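Local coordinates for sortase B (Clostridium perfringens, PDB 5YFK), which probably cleaves a sorting signal in secreted proteins and joins them covalently to the cell wall, as a cysteine transpeptidase of the sortase B class, at residues Y11-D16 / S89-I94; N50-Y55 / H82-E87; I108-H113 / R202-I207; A122-F127 / I218-K223. The protein carries 1 engineered substitution. All blocks are in the same frame, centred on the assembly; numbering follows the deposited sequence.

Contacts 3 and 4 are buried, contact 3 within the sortase sheet and contact 4 against one of its faces, while contacts 1 and 2 lie farther out, only partly buried, where the N-terminal segment 11-16 and the end of helix 35-51 pack on the loop between strands 67-72 and 94-96. Contact 3 pairs two parallel strands through backbone bonds; contact 4 has no hydrogen bond of its own and is apolar packing. They share neighbouring strands, and Leu206 N and Leu204 N probably bond to Val220 O and Ala222 O. Contact 1 is polar, centred on one carboxylate oxygen; contact 2 mixes ring packing, an amide bond and a water. Ser93 OG, probably bonded to His82 O, ties contacts 1 and 2 together.

Contact 1: residues Y11-D16 / S89-I94; sequences YTDSRD and SFSGSI
Asp13 reaches across to residues 89-91 with a single oxygen, and almost the whole contact turns on it. Its CG sits beside the backbone N, but chi1 is -31°, well off a staggered position, and this swings OD1 into the bend made by Ser89, Phe90 and Ser91. Ser91 grips OD1 twice. Its backbone N donates from above the carboxylate plane at 3.0 Å to Asp13 OD1, with an N-H...O angle of 153°, and its hydroxyl OG, turned beside its own backbone N, meets the anti lone pair of Asp13 OD1 at 3.1 Å. A third donor comes from the same chain segment: Thr12 has OG1 anti to its backbone N, which lets OG1 bond to Asp13 OD1 at 2.8 Å, steeply above the plane. Ser89 OG adds a weak bond to Asp13 OD1 at 3.4 Å. So many donors on one oxygen would be expected to stabilise the charged carboxylate. The other oxygen, OD2, lies near the plane of the Phe90 ring, at its edge, and the methyl CG2 of Thr12 rests 3.4 Å from Ser91 OG. Ser89 OG is itself positioned from behind: anti to its backbone N (chi1 166°), it accepts from Gly92 N at 3.0 Å. That bond, three residues on, makes residues 89-92 an ST motif, which here turns the Ser89 hydroxyl and Ser91 N toward the N-terminal segment, with the Ser91 side chain about 5 Å from that of His113, the predicted proton donor/acceptor of the sortase active site.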
loop_
_atom_site.group_PDB
_atom_site.type_symbol
_atom_site.label_atom_id
_atom_site.label_comp_id
_atom_site.label_asym_id
_atom_site.label_seq_id
_atom_site.Cartn_x
_atom_site.Cartn_y
_atom_site.Cartn_z
ATOM N N TYR A 11 13.135 17.121 8.383
ATOM C CA TYR A 11 12.097 17.952 7.779
ATOM C C TYR A 11 12.184 17.818 6.264
ATOM O O TYR A 11 13.272 17.816 5.702
ATOM C CB TYR A 11 12.287 19.424 8.181
ATOM C CG TYR A 11 11.173 20.343 7.731
ATOM C CD1 TYR A 11 10.097 20.615 8.566
ATOM C CD2 TYR A 11 11.169 20.900 6.451
ATOM C CE1 TYR A 11 9.036 21.399 8.135
ATOM C CE2 TYR A 11 10.140 21.728 6.034
ATOM C CZ TYR A 11 9.069 21.963 6.878
ATOM O OH TYR A 11 8.048 22.793 6.489
ATOM N N THR A 12 11.041 17.737 5.593
ATOM C CA THR A 12 11.032 17.226 4.235
ATOM C C THR A 12 9.778 17.680 3.479
ATOM O O THR A 12 9.181 18.704 3.832
ATOM C CB THR A 12 11.205 15.692 4.251
ATOM O OG1 THR A 12 11.589 15.227 2.951
ATOM C CG2 THR A 12 9.931 14.998 4.726
ATOM N N ASP A 13 9.453 16.994 2.383
ATOM C CA ASP A 13 8.594 17.557 1.329
ATOM C C ASP A 13 7.088 17.404 1.613
ATOM O O ASP A 13 6.273 17.464 0.688
ATOM C CB ASP A 13 8.928 16.917 -0.031
ATOM C CG ASP A 13 10.395 16.510 -0.150
ATOM O OD1 ASP A 13 10.736 15.396 0.302
ATOM O OD2 ASP A 13 11.199 17.274 -0.729
ATOM N N SER A 14 6.720 17.401 2.895
ATOM C CA SER A 14 5.450 16.824 3.352
ATOM C C SER A 14 4.238 17.683 2.964
ATOM O O SER A 14 3.121 17.178 2.849
ATOM C CB SER A 14 5.485 16.631 4.879
ATOM O OG SER A 14 4.467 15.748 5.336
ATOM N N ARG A 15 4.459 18.979 2.772
ATOM C CA ARG A 15 3.379 19.962 2.870
ATOM C C ARG A 15 2.438 19.899 1.665
ATOM O O ARG A 15 1.219 20.011 1.813
ATOM C CB ARG A 15 3.960 21.372 3.007
ATOM C CG ARG A 15 2.970 22.406 3.516
ATOM C CD ARG A 15 3.592 23.792 3.557
ATOM N NE ARG A 15 2.608 24.847 3.326
ATOM C CZ ARG A 15 2.083 25.140 2.139
ATOM N NH1 ARG A 15 2.411 24.429 1.068
ATOM N NH2 ARG A 15 1.205 26.130 2.029
ATOM N N ASP A 16 3.012 19.763 0.472
ATOM C CA ASP A 16 2.222 19.655 -0.752
ATOM C C ASP A 16 1.417 18.365 -0.721
ATOM O O ASP A 16 0.196 18.380 -0.899
ATOM C CB ASP A 16 3.132 19.667 -1.984
ATOM C CG ASP A 16 4.105 20.838 -1.986
ATOM O OD1 ASP A 16 5.171 20.722 -2.627
ATOM O OD2 ASP A 16 3.807 21.872 -1.349
ATOM N N SER A 89 12.152 14.944 -5.422
ATOM C CA SER A 89 11.704 14.856 -4.043
ATOM C C SER A 89 12.458 13.756 -3.346
ATOM O O SER A 89 12.675 12.682 -3.912
ATOM C CB SER A 89 10.204 14.582 -3.986
ATOM O OG SER A 89 9.810 14.169 -2.684
ATOM N N PHE A 90 12.768 13.987 -2.078
ATOM C CA PHE A 90 13.396 12.980 -1.249
ATOM C C PHE A 90 12.377 11.993 -0.708
ATOM O O PHE A 90 12.646 10.801 -0.662
ATOM C CB PHE A 90 14.174 13.648 -0.124
ATOM C CG PHE A 90 15.343 14.446 -0.624
ATOM C CD1 PHE A 90 15.156 15.764 -1.017
ATOM C CD2 PHE A 90 16.482 13.783 -1.069
ATOM C CE1 PHE A 90 16.170 16.464 -1.648
ATOM C CE2 PHE A 90 17.496 14.471 -1.713
ATOM C CZ PHE A 90 17.343 15.816 -1.995
ATOM N N SER A 91 11.194 12.486 -0.354
ATOM C CA SER A 91 10.146 11.624 0.180
ATOM C C SER A 91 9.536 10.761 -0.920
ATOM O O SER A 91 8.955 9.715 -0.643
ATOM C CB SER A 91 9.061 12.465 0.823
ATOM O OG SER A 91 9.558 13.052 2.001
ATOM N N GLY A 92 9.556 11.269 -2.147
ATOM C CA GLY A 92 8.874 10.598 -3.258
ATOM C C GLY A 92 7.369 10.477 -3.058
ATOM O O GLY A 92 6.695 11.410 -2.606
ATOM N N SER A 93 6.819 9.398 -3.584
ATOM C CA SER A 93 5.382 9.193 -3.590
ATOM C C SER A 93 5.088 7.770 -3.142
ATOM O O SER A 93 5.988 6.914 -3.093
ATOM C CB SER A 93 4.794 9.448 -4.984
ATOM O OG SER A 93 5.125 10.748 -5.452
ATOM N N ILE A 94 3.829 7.514 -2.804
ATOM C CA ILE A 94 3.397 6.116 -2.631
ATOM C C ILE A 94 2.995 5.573 -3.998
ATOM O O ILE A 94 2.254 6.240 -4.742
ATOM C CB ILE A 94 2.202 6.023 -1.694
ATOM C CG1 ILE A 94 2.488 6.761 -0.385
ATOM C CG2 ILE A 94 1.848 4.558 -1.432
ATOM C CD1 ILE A 94 3.763 6.375 0.333
#

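Contact 2: residues N50-Y55 / H82-E87; sequences NINPDY and HNFNKE
Asn52 lays its CB over one face of the Phe84 ring, 4.1 Å from the ring centroid and 18° off the normal, a CH-pi contact offset toward the rim. With CG anti to the backbone N (chi1 -174°), the amide then runs on past the ring to the backbone behind it: Asn52 ND2 donates to Phe84 O at 2.8 Å, approaching from above the carbonyl plane, and also bonds to Tyr79 OH. A water gives the same carbonyl a second grip, donating to Phe84 O at 3.0 Å and to Ile51 O at 3.1 Å, so it bridges the last turn of helix 35-51 to the loop. Around the ring, Ile51 crosses Phe84 at about a right angle and touches CE2 with CG2 at 3.6 Å, while Tyr55 CD1 comes to the ring edge, 4.1 Å from Phe84 CE1. Pro69 and Val71 of strand 67-72 and Leu48 of the helix also touch Phe84. The extended Lys86 chain crosses Asn52 obliquely, and its tip forms a long salt bridge of 3.9 Å between NZ and Asp54 OD2, an oxygen that hydrogen-bonds to Tyr79 OH. The remaining amide oxygen is used locally: Asn52 OD1 accepts from Asp54 N at 2.9 Å, an Asx turn overlying the type I beta turn from Asn52 to Tyr55 that takes the chain from helix into strand.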
loop_
_atom_site.group_PDB
_atom_site.type_symbol
_atom_site.label_atom_id
_atom_site.label_comp_id
_atom_site.label_asym_id
_atom_site.label_seq_id
_atom_site.Cartn_x
_atom_site.Cartn_y
_atom_site.Cartn_z
ATOM N N ASN A 50 -6.058 14.677 -12.917
ATOM C CA ASN A 50 -5.691 15.836 -13.716
ATOM C C ASN A 50 -4.362 16.408 -13.255
ATOM O O ASN A 50 -3.503 16.723 -14.070
ATOM C CB ASN A 50 -6.789 16.898 -13.639
ATOM C CG ASN A 50 -6.574 18.034 -14.623
ATOM O OD1 ASN A 50 -6.672 17.849 -15.840
ATOM N ND2 ASN A 50 -6.301 19.223 -14.098
ATOM N N ILE A 51 -4.136 16.421 -11.946
ATOM C CA ILE A 51 -2.836 16.814 -11.424
ATOM C C ILE A 51 -1.740 15.854 -11.891
ATOM O O ILE A 51 -0.646 16.279 -12.272
ATOM C CB ILE A 51 -2.845 16.898 -9.883
ATOM C CG1 ILE A 51 -3.752 18.035 -9.416
ATOM C CG2 ILE A 51 -1.436 17.143 -9.366
ATOM C CD1 ILE A 51 -4.398 17.805 -8.065
ATOM N N ASN A 52 -2.020 14.555 -11.842
ATOM C CA ASN A 52 -1.042 13.564 -12.271
ATOM C C ASN A 52 -1.744 12.348 -12.844
ATOM O O ASN A 52 -2.308 11.550 -12.113
ATOM C CB ASN A 52 -0.158 13.151 -11.098
ATOM C CG ASN A 52 0.972 12.220 -11.498
ATOM O OD1 ASN A 52 0.973 11.611 -12.577
ATOM N ND2 ASN A 52 1.938 12.075 -10.602
ATOM N N PRO A 53 -1.640 12.162 -14.157
ATOM C CA PRO A 53 -2.352 11.072 -14.805
ATOM C C PRO A 53 -1.923 9.678 -14.307
ATOM O O PRO A 53 -2.578 8.671 -14.607
ATOM C CB PRO A 53 -1.988 11.248 -16.285
ATOM C CG PRO A 53 -1.485 12.655 -16.417
ATOM C CD PRO A 53 -0.828 12.946 -15.100
ATOM N N ASP A 54 -0.812 9.623 -13.584
ATOM C CA ASP A 54 -0.308 8.358 -13.037
ATOM C C ASP A 54 -1.100 7.930 -11.788
ATOM O O ASP A 54 -0.929 6.809 -11.281
ATOM C CB ASP A 54 1.171 8.509 -12.680
ATOM C CG ASP A 54 2.062 8.692 -13.902
ATOM O OD1 ASP A 54 1.639 8.293 -15.011
ATOM O OD2 ASP A 54 3.264 8.955 -13.693
ATOM N N TYR A 55 -1.966 8.809 -11.308
ATOM C CA TYR A 55 -2.833 8.498 -10.172
ATOM C C TYR A 55 -3.664 7.239 -10.417
ATOM O O TYR A 55 -4.228 7.061 -11.501
ATOM C CB TYR A 55 -3.768 9.670 -9.896
ATOM C CG TYR A 55 -4.772 9.371 -8.806
ATOM C CD1 TYR A 55 -4.392 9.390 -7.475
ATOM C CD2 TYR A 55 -6.063 8.980 -9.115
ATOM C CE1 TYR A 55 -5.294 9.091 -6.475
ATOM C CE2 TYR A 55 -6.998 8.748 -8.123
ATOM C CZ TYR A 55 -6.594 8.776 -6.801
ATOM O OH TYR A 55 -7.482 8.454 -5.808
ATOM N N HIS A 82 10.478 11.221 -6.974
ATOM C CA HIS A 82 9.623 12.330 -7.340
ATOM C C HIS A 82 8.352 12.346 -6.503
ATOM O O HIS A 82 7.838 11.298 -6.096
ATOM C CB HIS A 82 9.240 12.277 -8.819
ATOM C CG HIS A 82 10.409 12.337 -9.753
ATOM N ND1 HIS A 82 11.179 11.235 -10.053
ATOM C CD2 HIS A 82 10.953 13.373 -10.434
ATOM C CE1 HIS A 82 12.123 11.582 -10.911
ATOM N NE2 HIS A 82 12.042 12.883 -11.113
ATOM N N ASN A 83 7.767 13.528 -6.386
ATOM C CA ASN A 83 6.539 13.699 -5.630
ATOM C C ASN A 83 5.336 13.610 -6.540
ATOM O O ASN A 83 5.453 13.136 -7.669
ATOM C CB ASN A 83 6.547 15.015 -4.850
ATOM C CG ASN A 83 6.427 16.234 -5.742
ATOM O OD1 ASN A 83 6.225 16.132 -6.951
ATOM N ND2 ASN A 83 6.577 17.401 -5.143
ATOM N N PHE A 84 4.159 13.936 -6.013
ATOM C CA PHE A 84 2.925 13.755 -6.763
ATOM C C PHE A 84 2.842 14.670 -7.986
ATOM O O PHE A 84 2.117 14.365 -8.941
ATOM C CB PHE A 84 1.713 14.018 -5.883
ATOM C CG PHE A 84 0.427 13.569 -6.496
ATOM C CD1 PHE A 84 0.136 12.217 -6.616
ATOM C CD2 PHE A 84 -0.482 14.487 -6.977
ATOM C CE1 PHE A 84 -1.051 11.801 -7.182
ATOM C CE2 PHE A 84 -1.674 14.074 -7.551
ATOM C CZ PHE A 84 -1.961 12.731 -7.653
ATOM N N ASN A 85 3.475 15.840 -7.886
ATOM C CA ASN A 85 3.609 16.776 -9.010
ATOM C C ASN A 85 4.751 16.414 -9.957
ATOM O O ASN A 85 5.060 17.183 -10.869
ATOM C CB ASN A 85 3.850 18.203 -8.494
ATOM C CG ASN A 85 2.695 18.730 -7.673
ATOM O OD1 ASN A 85 2.864 19.105 -6.512
ATOM N ND2 ASN A 85 1.508 18.740 -8.262
ATOM N N LYS A 86 5.449 15.321 -9.658
ATOM C CA LYS A 86 6.569 14.842 -10.464
ATOM C C LYS A 86 7.816 15.706 -10.302
ATOM O O LYS A 86 8.774 15.573 -11.059
ATOM C CB LYS A 86 6.178 14.760 -11.947
ATOM C CG LYS A 86 5.000 13.845 -12.212
ATOM C CD LYS A 86 5.025 13.251 -13.613
ATOM C CE LYS A 86 3.628 12.867 -14.054
ATOM N NZ LYS A 86 3.589 12.448 -15.477
ATOM N N GLU A 87 7.839 16.512 -9.252
ATOM C CA GLU A 87 9.027 17.266 -8.906
ATOM C C GLU A 87 10.006 16.359 -8.179
ATOM O O GLU A 87 9.596 15.416 -7.495
ATOM C CB GLU A 87 8.639 18.467 -8.038
ATOM C CG GLU A 87 7.676 19.428 -8.740
ATOM C CD GLU A 87 6.801 20.233 -7.786
ATOM O OE1 GLU A 87 6.853 19.996 -6.558
ATOM O OE2 GLU A 87 6.005 21.069 -8.274
HETATM O O HOH W 1 2.357 15.589 -11.696
#

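Contact 3: residues I108-H113 / R202-I207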
loop_
_atom_site.group_PDB
_atom_site.type_symbol
_atom_site.label_atom_id
_atom_site.label_comp_id
_atom_site.label_asym_id
_atom_site.label_seq_id
_atom_site.Cartn_x
_atom_site.Cartn_y
_atom_site.Cartn_z
ATOM N N ILE A 108 -2.033 -6.682 -5.316
ATOM C CA ILE A 108 -1.709 -5.290 -5.598
ATOM C C ILE A 108 -0.531 -4.926 -4.694
ATOM O O ILE A 108 -0.618 -5.016 -3.468
ATOM C CB ILE A 108 -2.910 -4.391 -5.309
ATOM C CG1 ILE A 108 -4.115 -4.854 -6.144
ATOM C CG2 ILE A 108 -2.548 -2.922 -5.575
ATOM C CD1 ILE A 108 -5.454 -4.333 -5.667
ATOM N N VAL A 109 0.559 -4.490 -5.306
ATOM C CA VAL A 109 1.777 -4.273 -4.542
ATOM C C VAL A 109 2.129 -2.818 -4.529
ATOM O O VAL A 109 2.256 -2.187 -5.585
ATOM C CB VAL A 109 2.951 -5.085 -5.125
ATOM C CG1 VAL A 109 4.255 -4.740 -4.422
ATOM C CG2 VAL A 109 2.652 -6.565 -5.013
ATOM N N VAL A 110 2.272 -2.269 -3.320
ATOM C CA VAL A 110 2.436 -0.845 -3.158
ATOM C C VAL A 110 3.687 -0.572 -2.316
ATOM O O VAL A 110 3.895 -1.222 -1.282
ATOM C CB VAL A 110 1.180 -0.220 -2.492
ATOM C CG1 VAL A 110 1.329 1.271 -2.286
ATOM C CG2 VAL A 110 -0.061 -0.531 -3.310
ATOM N N TYR A 111 4.444 0.445 -2.732
ATOM C CA TYR A 111 5.720 0.827 -2.117
ATOM C C TYR A 111 5.649 2.242 -1.586
ATOM O O TYR A 111 4.971 3.130 -2.153
ATOM C CB TYR A 111 6.859 0.769 -3.133
ATOM C CG TYR A 111 7.052 -0.541 -3.827
ATOM C CD1 TYR A 111 6.323 -0.862 -4.962
ATOM C CD2 TYR A 111 7.958 -1.475 -3.340
ATOM C CE1 TYR A 111 6.523 -2.066 -5.608
ATOM C CE2 TYR A 111 8.028 -2.747 -3.880
ATOM C CZ TYR A 111 7.359 -2.999 -5.051
ATOM O OH TYR A 111 7.516 -4.195 -5.668
ATOM N N GLY A 112 6.446 2.494 -0.564
ATOM C CA GLY A 112 6.751 3.857 -0.144
ATOM C C GLY A 112 7.957 3.911 0.760
ATOM O O GLY A 112 8.330 2.911 1.356
ATOM N N HIS A 113 8.562 5.087 0.841
ATOM C CA HIS A 113 9.737 5.330 1.662
ATOM C C HIS A 113 9.412 5.211 3.156
ATOM O O HIS A 113 8.298 5.539 3.593
ATOM C CB HIS A 113 10.285 6.737 1.401
ATOM C CG HIS A 113 11.183 6.833 0.204
ATOM N ND1 HIS A 113 12.339 6.093 0.086
ATOM C CD2 HIS A 113 11.202 7.720 -0.820
ATOM C CE1 HIS A 113 13.017 6.504 -0.974
ATOM N NE2 HIS A 113 12.310 7.439 -1.580
ATOM N N ARG A 202 -8.342 -11.672 -2.883
ATOM C CA ARG A 202 -7.478 -10.683 -3.510
ATOM C C ARG A 202 -6.678 -10.002 -2.418
ATOM O O ARG A 202 -7.233 -9.631 -1.378
ATOM C CB ARG A 202 -8.309 -9.636 -4.257
ATOM C CG ARG A 202 -7.415 -8.731 -5.089
ATOM C CD ARG A 202 -8.183 -7.735 -5.939
ATOM N NE ARG A 202 -7.346 -7.325 -7.064
ATOM C CZ ARG A 202 -7.693 -6.432 -7.988
ATOM N NH1 ARG A 202 -6.935 -6.274 -9.067
ATOM N NH2 ARG A 202 -8.750 -5.658 -7.796
ATOM N N ILE A 203 -5.381 -9.872 -2.613
ATOM C CA ILE A 203 -4.560 -9.322 -1.563
ATOM C C ILE A 203 -3.899 -8.002 -1.949
ATOM O O ILE A 203 -3.707 -7.706 -3.129
ATOM C CB ILE A 203 -3.508 -10.324 -1.045
ATOM C CG1 ILE A 203 -2.598 -10.820 -2.176
ATOM C CG2 ILE A 203 -4.225 -11.472 -0.315
ATOM C CD1 ILE A 203 -1.318 -11.494 -1.682
ATOM N N LEU A 204 -3.439 -7.319 -0.907
ATOM C CA LEU A 204 -2.746 -6.049 -0.990
ATOM C C LEU A 204 -1.458 -6.177 -0.182
ATOM O O LEU A 204 -1.479 -6.640 0.971
ATOM C CB LEU A 204 -3.606 -4.954 -0.369
ATOM C CG LEU A 204 -3.023 -3.530 -0.337
ATOM C CD1 LEU A 204 -2.683 -2.912 -1.674
ATOM C CD2 LEU A 204 -3.984 -2.638 0.399
ATOM N N THR A 205 -0.343 -5.873 -0.815
ATOM C CA THR A 205 0.962 -5.960 -0.157
ATOM C C THR A 205 1.562 -4.569 -0.066
ATOM O O THR A 205 1.755 -3.914 -1.094
ATOM C CB THR A 205 1.894 -6.876 -0.961
ATOM O OG1 THR A 205 1.284 -8.170 -1.099
ATOM C CG2 THR A 205 3.296 -6.981 -0.346
ATOM N N LEU A 206 1.941 -4.167 1.142
ATOM C CA LEU A 206 2.574 -2.876 1.362
ATOM C C LEU A 206 4.012 -3.067 1.783
ATOM O O LEU A 206 4.283 -3.837 2.690
ATOM C CB LEU A 206 1.851 -2.086 2.460
ATOM C CG LEU A 206 0.331 -1.938 2.347
ATOM C CD1 LEU A 206 -0.212 -1.130 3.507
ATOM C CD2 LEU A 206 -0.068 -1.328 1.019
ATOM N N ILE A 207 4.918 -2.379 1.091
ATOM C CA ILE A 207 6.349 -2.586 1.276
ATOM C C ILE A 207 7.059 -1.287 1.561
ATOM O O ILE A 207 6.952 -0.310 0.792
ATOM C CB ILE A 207 6.981 -3.279 0.049
ATOM C CG1 ILE A 207 6.372 -4.681 -0.122
ATOM C CG2 ILE A 207 8.481 -3.400 0.230
ATOM C CD1 ILE A 207 6.694 -5.306 -1.466
#
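Ile108 O is gripped by one strong hydrogen bond, from Thr205 N at 2.8 Å, almost straight at 175° and nearly along the C=O axis, and supported by a weaker C-H...O contact from Leu204 CA to Ile108 O at 3.4 Å. The pattern repeats up the ladder, alternating as parallel strands do. Val110 N donates to Thr205 O at 2.8 Å, Ile207 N returns a bond to Val110 O at 2.8 Å, and Gly112 N closes the series on Ile207 O at 3.2 Å. The strands run parallel within 18°, and their register sets Ile108 beside Leu204, Val109 beside Thr205, Val110 beside Leu206 and Tyr111 beside Ile207. On the face of Ile108, Val110, Leu204 and Leu206, Leu204 has CG anti to its backbone N (chi1 179°), and its CD1 reaches between the other strand's side chains, 3.9 Å from Val110 CG2. On the opposite face Tyr111 and Ile207 lie side by side, Tyr111 CE2 meeting Ile207 CD1 at 3.8 Å. At the far end Ile108 CD1 sits over the centre of the Arg202 guanidinium, 3.8 Å above its plane. Arg202 NH1 also hydrogen-bonds to the carbonyls of Leu102 and Asp105, which restrains the guanidinium. His113, the predicted proton donor/acceptor, follows directly after this pairing, and engineered Ser209 stands at the predicted acyl-intermediate position further along strand 203-210. The two strands are central in the sheet, with 94-96 beside 107-111 and 216-225 beside 203-210, while Phe57, Ile59, Val139 and Leu141 of strands 55-61 and 138-143 pack on the Ile108-Leu204 face.

Contact 4: residues A122-F127 / I218-K223; sequences AQIKHF and IVVVAK
This is apolar packing without a hydrogen bond across it, between the 3-10 segment 122-127 and strand 218-223, where a helical turn lies against one face of the sortase sheet. The turn is held by its own backbone: Lys125 N bonds to Ala122 O at 3.1 Å, His126 N to Gln123 O at 2.9 Å, and Phe127 N to Ile124 O at 3.0 Å. That three-residue repeat puts Ile124 and Phe127 on one side, facing Ile218 and Val220, the alternate strand residues that point toward it. Val220 is placed with CG1 anti to its backbone N (chi1 173°), which leaves CG2 as the touching methyl. It meets Ile124 CG2 at 3.7 Å and Phe127 CB at 3.9 Å, lying obliquely to the Phe127 ring. In Ile124 it is CG2 that stands anti to the backbone N, and that methyl turns a second way, to Ile218 CG2 at 4.0 Å, the two isoleucines sliding past each other in opposite directions. The end of the Ile218 chain goes further, CD1 reaching Lys125 CB at 3.8 Å. Lys125 has CG in the crowded position between N and C (chi1 77°), and its charged end leads away from the strand. Leu206 and Thr208 of strand 203-210 touch Ile124, Ile152 touches both Phe127 and Val220, and Phe132 meets the Phe127 ring edge to face. The arrangement covers the start of strand 216-225 in the sortase beta-barrel, next to Arg217, the predicted transition-state stabiliser, with the Ile218 side chain about 7 Å from that of engineered Ser209.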
loop_
_atom_site.group_PDB
_atom_site.type_symbol
_atom_site.label_atom_id
_atom_site.label_comp_id
_atom_site.label_asym_id
_atom_site.label_seq_id
_atom_site.Cartn_x
_atom_site.Cartn_y
_atom_site.Cartn_z
ATOM N N ALA A 122 6.588 5.181 6.733
ATOM C CA ALA A 122 7.305 4.951 7.996
ATOM C C ALA A 122 6.460 4.115 8.946
ATOM O O ALA A 122 6.951 3.193 9.600
ATOM C CB ALA A 122 7.665 6.275 8.659
ATOM N N GLN A 123 5.187 4.469 9.073
ATOM C CA GLN A 123 4.348 3.846 10.103
ATOM C C GLN A 123 3.934 2.433 9.851
ATOM O O GLN A 123 3.428 1.766 10.762
ATOM C CB GLN A 123 3.147 4.734 10.450
ATOM C CG GLN A 123 3.602 5.967 11.190
ATOM C CD GLN A 123 2.480 6.662 11.937
ATOM O OE1 GLN A 123 1.307 6.262 11.849
ATOM N NE2 GLN A 123 2.804 7.810 12.503
ATOM N N ILE A 124 4.292 1.887 8.689
ATOM C CA ILE A 124 4.172 0.433 8.493
ATOM C C ILE A 124 4.938 -0.366 9.549
ATOM O O ILE A 124 4.494 -1.437 10.011
ATOM C CB ILE A 124 4.663 0.036 7.079
ATOM C CG1 ILE A 124 3.805 0.693 5.998
ATOM C CG2 ILE A 124 4.692 -1.463 6.945
ATOM C CD1 ILE A 124 2.334 0.365 5.990
ATOM N N LYS A 125 5.978 0.247 10.093
ATOM C CA LYS A 125 6.831 -0.418 11.081
ATOM C C LYS A 125 6.076 -0.671 12.408
ATOM O O LYS A 125 6.352 -1.659 13.117
ATOM C CB LYS A 125 8.073 0.447 11.304
ATOM C CG LYS A 125 7.849 1.673 12.183
ATOM C CD LYS A 125 9.093 2.546 12.227
ATOM C CE LYS A 125 8.947 3.682 13.231
ATOM N NZ LYS A 125 9.335 3.233 14.592
ATOM N N HIS A 126 4.931 -0.016 12.558
ATOM C CA HIS A 126 4.178 -0.144 13.816
ATOM C C HIS A 126 3.545 -1.515 13.854
ATOM O O HIS A 126 3.252 -2.046 14.919
ATOM C CB HIS A 126 3.095 0.914 13.916
ATOM C CG HIS A 126 3.601 2.297 14.175
ATOM N ND1 HIS A 126 2.757 3.382 14.260
ATOM C CD2 HIS A 126 4.836 2.759 14.496
ATOM C CE1 HIS A 126 3.466 4.471 14.515
ATOM N NE2 HIS A 126 4.722 4.114 14.708
ATOM N N PHE A 127 3.327 -2.106 12.684
ATOM C CA PHE A 127 2.674 -3.404 12.617
ATOM C C PHE A 127 3.544 -4.537 13.142
ATOM O O PHE A 127 3.032 -5.622 13.441
ATOM C CB PHE A 127 2.200 -3.665 11.189
ATOM C CG PHE A 127 0.985 -2.881 10.829
ATOM C CD1 PHE A 127 -0.248 -3.238 11.353
ATOM C CD2 PHE A 127 1.090 -1.698 10.111
ATOM C CE1 PHE A 127 -1.373 -2.471 11.125
ATOM C CE2 PHE A 127 -0.037 -0.928 9.858
ATOM C CZ PHE A 127 -1.278 -1.339 10.325
ATOM N N ILE A 218 10.223 -3.958 5.322
ATOM C CA ILE A 218 9.065 -4.341 6.154
ATOM C C ILE A 218 7.810 -4.479 5.280
ATOM O O ILE A 218 7.601 -3.681 4.408
ATOM C CB ILE A 218 8.797 -3.270 7.229
ATOM C CG1 ILE A 218 10.098 -2.952 7.999
ATOM C CG2 ILE A 218 7.695 -3.713 8.185
ATOM C CD1 ILE A 218 9.984 -1.798 8.977
ATOM N N VAL A 219 7.052 -5.561 5.488
ATOM C CA VAL A 219 5.971 -5.956 4.580
ATOM C C VAL A 219 4.699 -6.176 5.392
ATOM O O VAL A 219 4.715 -6.860 6.404
ATOM C CB VAL A 219 6.297 -7.256 3.812
ATOM C CG1 VAL A 219 5.261 -7.541 2.725
ATOM C CG2 VAL A 219 7.696 -7.205 3.216
ATOM N N VAL A 220 3.593 -5.617 4.904
ATOM C CA VAL A 220 2.280 -5.925 5.400
ATOM C C VAL A 220 1.389 -6.446 4.261
ATOM O O VAL A 220 1.435 -5.942 3.148
ATOM C CB VAL A 220 1.609 -4.704 6.061
ATOM C CG1 VAL A 220 0.161 -5.028 6.403
ATOM C CG2 VAL A 220 2.361 -4.322 7.341
ATOM N N VAL A 221 0.764 -7.594 4.493
ATOM C CA VAL A 221 -0.137 -8.191 3.500
ATOM C C VAL A 221 -1.541 -8.315 4.095
ATOM O O VAL A 221 -1.729 -8.704 5.258
ATOM C CB VAL A 221 0.358 -9.582 3.031
ATOM C CG1 VAL A 221 -0.290 -9.975 1.722
ATOM C CG2 VAL A 221 1.887 -9.594 2.867
ATOM N N ALA A 222 -2.528 -7.952 3.284
ATOM C CA ALA A 222 -3.921 -7.855 3.717
ATOM C C ALA A 222 -4.816 -8.440 2.621
ATOM O O ALA A 222 -4.432 -8.464 1.437
ATOM C CB ALA A 222 -4.281 -6.393 3.955
ATOM N N LYS A 223 -5.919 -9.049 3.039
ATOM C CA LYS A 223 -6.916 -9.589 2.110
ATOM C C LYS A 223 -8.196 -8.798 2.054
ATOM O O LYS A 223 -8.702 -8.307 3.071
ATOM C CB LYS A 223 -7.261 -11.046 2.437
ATOM C CG LYS A 223 -7.880 -11.242 3.793
ATOM C CD LYS A 223 -8.512 -12.616 3.878
ATOM C CE LYS A 223 -9.963 -12.634 3.431
ATOM N NZ LYS A 223 -10.506 -14.025 3.401
#